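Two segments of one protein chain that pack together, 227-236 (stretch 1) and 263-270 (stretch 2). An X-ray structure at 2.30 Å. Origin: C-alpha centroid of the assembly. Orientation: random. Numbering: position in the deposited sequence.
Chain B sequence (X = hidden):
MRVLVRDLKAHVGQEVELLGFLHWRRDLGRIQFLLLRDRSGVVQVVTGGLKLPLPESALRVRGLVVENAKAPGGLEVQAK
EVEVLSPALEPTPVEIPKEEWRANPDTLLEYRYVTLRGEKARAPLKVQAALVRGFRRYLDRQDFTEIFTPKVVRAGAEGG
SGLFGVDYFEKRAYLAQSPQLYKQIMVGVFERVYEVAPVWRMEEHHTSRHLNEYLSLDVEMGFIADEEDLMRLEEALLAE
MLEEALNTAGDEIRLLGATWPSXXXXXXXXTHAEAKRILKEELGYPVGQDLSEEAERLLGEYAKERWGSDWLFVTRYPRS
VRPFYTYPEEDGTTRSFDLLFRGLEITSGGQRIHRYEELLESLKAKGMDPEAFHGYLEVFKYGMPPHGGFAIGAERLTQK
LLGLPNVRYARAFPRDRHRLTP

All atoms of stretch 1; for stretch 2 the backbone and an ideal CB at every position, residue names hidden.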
# COMPACT_ATOMS: atom_id res chain seq x y z
N GLU B 227 9.38 -0.27 -25.17
CA GLU B 227 8.12 0.01 -24.48
C GLU B 227 7.18 -1.20 -24.50
O GLU B 227 6.24 -1.29 -23.71
CB GLU B 227 7.41 1.23 -25.08
CG GLU B 227 6.67 0.98 -26.40
CD GLU B 227 7.61 0.81 -27.59
OE1 GLU B 227 7.10 0.57 -28.71
OE2 GLU B 227 8.84 0.92 -27.41
N GLU B 228 7.45 -2.13 -25.41
CA GLU B 228 6.64 -3.33 -25.56
C GLU B 228 6.69 -4.20 -24.31
O GLU B 228 5.76 -4.97 -24.04
CB GLU B 228 7.11 -4.14 -26.77
CG GLU B 228 6.07 -5.10 -27.31
CD GLU B 228 4.78 -4.40 -27.70
OE1 GLU B 228 4.86 -3.37 -28.41
OE2 GLU B 228 3.69 -4.87 -27.30
N ASP B 229 7.78 -4.10 -23.55
CA ASP B 229 7.91 -4.88 -22.32
C ASP B 229 6.90 -4.37 -21.30
O ASP B 229 6.31 -5.14 -20.55
CB ASP B 229 9.32 -4.78 -21.74
CG ASP B 229 10.32 -5.62 -22.49
OD1 ASP B 229 9.92 -6.61 -23.13
OD2 ASP B 229 11.53 -5.30 -22.43
N LEU B 230 6.72 -3.05 -21.29
CA LEU B 230 5.79 -2.40 -20.37
C LEU B 230 4.34 -2.81 -20.65
O LEU B 230 3.59 -3.13 -19.72
CB LEU B 230 5.93 -0.88 -20.47
CG LEU B 230 7.36 -0.34 -20.45
CD1 LEU B 230 7.33 1.18 -20.55
CD2 LEU B 230 8.05 -0.77 -19.18
N MET B 231 3.96 -2.79 -21.93
CA MET B 231 2.60 -3.16 -22.32
C MET B 231 2.28 -4.61 -21.97
O MET B 231 1.22 -4.91 -21.42
CB MET B 231 2.37 -2.89 -23.82
CG MET B 231 1.93 -1.44 -24.13
SD MET B 231 1.72 -0.98 -25.89
CE MET B 231 3.33 -0.22 -26.22
N ARG B 232 3.20 -5.52 -22.27
CA ARG B 232 2.99 -6.93 -21.95
C ARG B 232 2.91 -7.11 -20.43
O ARG B 232 2.14 -7.93 -19.94
CB ARG B 232 4.13 -7.78 -22.53
CG ARG B 232 3.95 -8.11 -24.01
CD ARG B 232 5.28 -8.04 -24.76
NE ARG B 232 6.34 -8.76 -24.06
CZ ARG B 232 7.63 -8.61 -24.33
NH1 ARG B 232 8.02 -7.77 -25.29
NH2 ARG B 232 8.54 -9.29 -23.64
N LEU B 233 3.69 -6.33 -19.69
CA LEU B 233 3.68 -6.40 -18.24
C LEU B 233 2.33 -5.94 -17.69
O LEU B 233 1.71 -6.62 -16.88
CB LEU B 233 4.78 -5.53 -17.64
CG LEU B 233 4.67 -5.29 -16.11
CD1 LEU B 233 5.02 -6.56 -15.37
CD2 LEU B 233 5.59 -4.15 -15.69
N GLU B 234 1.88 -4.77 -18.15
CA GLU B 234 0.61 -4.23 -17.69
C GLU B 234 -0.57 -5.17 -17.95
O GLU B 234 -1.51 -5.23 -17.15
CB GLU B 234 0.34 -2.87 -18.33
CG GLU B 234 -1.06 -2.38 -18.07
CD GLU B 234 -1.21 -0.88 -18.25
OE1 GLU B 234 -0.51 -0.29 -19.10
OE2 GLU B 234 -2.05 -0.30 -17.53
N GLU B 235 -0.52 -5.89 -19.06
CA GLU B 235 -1.59 -6.83 -19.42
C GLU B 235 -1.69 -7.94 -18.39
O GLU B 235 -2.77 -8.28 -17.92
CB GLU B 235 -1.32 -7.46 -20.80
CG GLU B 235 -1.86 -6.64 -21.97
CD GLU B 235 -1.56 -7.29 -23.33
OE1 GLU B 235 -1.76 -8.52 -23.48
OE2 GLU B 235 -1.14 -6.57 -24.25
N ALA B 236 -0.54 -8.51 -18.04
CA ALA B 236 -0.49 -9.59 -17.06
C ALA B 236 -0.88 -9.03 -15.69
O ALA B 236 -1.60 -9.68 -14.93
CB ALA B 236 0.91 -10.20 -17.03
N UNK B 263 -11.20 -10.28 -21.40
CA UNK B 263 -9.89 -10.62 -20.86
C UNK B 263 -8.77 -9.73 -21.40
O UNK B 263 -8.60 -9.61 -22.61
CB UNK B 263 -9.57 -12.08 -21.17
N UNK B 264 -8.00 -9.10 -20.50
CA UNK B 264 -6.89 -8.21 -20.84
C UNK B 264 -5.66 -8.93 -21.39
O UNK B 264 -4.59 -8.88 -20.80
CB UNK B 264 -6.49 -7.41 -19.60
N UNK B 265 -5.82 -9.61 -22.52
CA UNK B 265 -4.69 -10.31 -23.13
C UNK B 265 -4.65 -10.01 -24.62
O UNK B 265 -5.68 -9.97 -25.28
CB UNK B 265 -4.78 -11.82 -22.89
N UNK B 266 -3.45 -9.79 -25.14
CA UNK B 266 -3.30 -9.49 -26.56
C UNK B 266 -4.19 -8.31 -26.92
O UNK B 266 -4.92 -8.34 -27.91
CB UNK B 266 -3.64 -10.71 -27.42
N UNK B 267 -4.12 -7.27 -26.09
CA UNK B 267 -4.91 -6.07 -26.29
C UNK B 267 -4.53 -5.39 -27.60
O UNK B 267 -3.35 -5.25 -27.92
CB UNK B 267 -4.73 -5.11 -25.11
N UNK B 268 -5.54 -4.96 -28.37
CA UNK B 268 -5.36 -4.27 -29.66
C UNK B 268 -4.46 -3.04 -29.59
O UNK B 268 -4.71 -2.12 -28.81
CB UNK B 268 -6.73 -3.85 -30.21
N UNK B 269 -3.41 -3.03 -30.40
CA UNK B 269 -2.47 -1.91 -30.45
C UNK B 269 -2.90 -0.98 -31.60
O UNK B 269 -3.37 -1.45 -32.63
CB UNK B 269 -1.03 -2.40 -30.64
N UNK B 270 -2.73 0.32 -31.42
CA UNK B 270 -3.12 1.26 -32.46
C UNK B 270 -2.34 2.56 -32.37
O UNK B 270 -2.42 3.28 -31.37
CB UNK B 270 -4.62 1.55 -32.38

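Stretch 1 is helical and presents to its neighbour a row of side chains, Glu228, Met231, Arg232 and Glu235. The two acids stand two turns apart in sequence, but their side chains bring OE2 of Glu228 within 6.0 Å of OE2 of Glu235. Stretch 2 passes this row as a loop that ends in a strand.

At position 263 the CA-to-CB bond points sideways, and no atom of stretch 1 lies within 5.5 Å of the ideal CB. The helix sets no demand here, and almost any residue would fit. The deposited residue is Phe263, whose ring makes no contact.

At position 264 the two stretches have their nearest CA pair, CA of 264 lying 5.7 Å from CA of Glu235. The ideal CB, directed sideways, lies 4.2 Å from O of Glu235, so a compact side chain is the easiest to place. A phi of -72° permits proline, and no atom of stretch 1 calls for an amide hydrogen. Pro264 is found there, covering part of Glu235; O of Pro264 stands 3.5 Å from O of Glu235, an approach of two acceptors and not a hydrogen bond.

From position 265 the CB points away from the helix, in an extended conformation, and polar or flexible residues would do as well as others. Gln265 occupies it and touches stretch 1 only marginally.

Position 266 has phi/psi of 54/47, a left-handed conformation that glycine, asparagine and aspartate adopt more readily than most. Its CB again points away; what matters to the helix is the backbone, because OE1 of Glu235 needs a donor. Proline would supply none. The residue is Asp266, and its N donates to Glu235 OE1 at 2.7 Å, leaving the carboxylate of Asp266 outside the contact.

At 267 the CB turns toward the helix, 4.0 Å from OE2 of Glu235. An aliphatic residue would suit, such as valine, leucine or isoleucine, whereas an acid would meet like charge. Ile267 takes the place, setting its CD1 3.6 Å from CG of Glu235.

Position 268 points away and has nothing of stretch 1 near its CB. Its phi of -55° admits proline among many others, and Pro268 is present without contact.

Position 269 points toward the helix, but no atom of stretch 1 is within 5.5 Å of the ideal CB. Across the gap, the carboxylates of Glu228 and Glu235 favour a long basic side chain; lysine could approach them, while arginine offers several donors. Arg269 answers both acids. OE2 of Glu228 accepts from NH2 of Arg269 at 2.7 Å and from NE of Arg269 at 3.0 Å in a salt bridge near the guanidinium plane, and a second salt bridge joins NH1 of Arg269 to OE2 of Glu235 at 3.1 Å, its hydrogen bond weak. SD of Met231 packs 3.6 Å from NE of Arg269. NH1 of Arg269 also makes a weak hydrogen bond to O of Ile267, at 2.7 Å.

Position 270 is out of reach and holds Leu270.

Stretch 2 (263-270) FPQDIPRL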
# COMPACT_ATOMS: atom_id res chain seq x y z
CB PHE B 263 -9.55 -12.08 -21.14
CG PHE B 263 -8.51 -12.63 -20.23
CD1 PHE B 263 -8.82 -12.93 -18.90
CD2 PHE B 263 -7.21 -12.86 -20.68
CE1 PHE B 263 -7.85 -13.44 -18.04
CE2 PHE B 263 -6.24 -13.37 -19.83
CZ PHE B 263 -6.56 -13.66 -18.50
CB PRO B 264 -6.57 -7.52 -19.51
CG PRO B 264 -7.85 -7.60 -18.76
CD PRO B 264 -8.32 -9.00 -19.07
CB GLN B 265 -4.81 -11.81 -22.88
CG GLN B 265 -3.87 -12.64 -23.72
CD GLN B 265 -3.65 -14.01 -23.14
OE1 GLN B 265 -4.60 -14.72 -22.78
NE2 GLN B 265 -2.39 -14.42 -23.05
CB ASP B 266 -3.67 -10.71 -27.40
CG ASP B 266 -2.61 -11.80 -27.34
OD1 ASP B 266 -2.96 -12.98 -27.54
OD2 ASP B 266 -1.43 -11.47 -27.10
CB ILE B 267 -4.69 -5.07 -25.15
CG1 ILE B 267 -5.15 -5.70 -23.83
CG2 ILE B 267 -5.44 -3.78 -25.44
CD1 ILE B 267 -4.88 -4.83 -22.63
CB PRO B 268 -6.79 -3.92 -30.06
CG PRO B 268 -7.57 -5.06 -29.50
CD PRO B 268 -6.97 -5.23 -28.12
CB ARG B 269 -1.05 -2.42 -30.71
CG ARG B 269 -0.55 -3.52 -29.77
CD ARG B 269 -0.05 -2.99 -28.43
NE ARG B 269 0.84 -3.92 -27.73
CZ ARG B 269 0.45 -5.02 -27.09
NH1 ARG B 269 -0.83 -5.36 -27.04
NH2 ARG B 269 1.34 -5.79 -26.48
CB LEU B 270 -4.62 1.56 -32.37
CG LEU B 270 -5.28 2.16 -33.61
CD1 LEU B 270 -5.15 1.19 -34.77
CD2 LEU B 270 -6.74 2.46 -33.32
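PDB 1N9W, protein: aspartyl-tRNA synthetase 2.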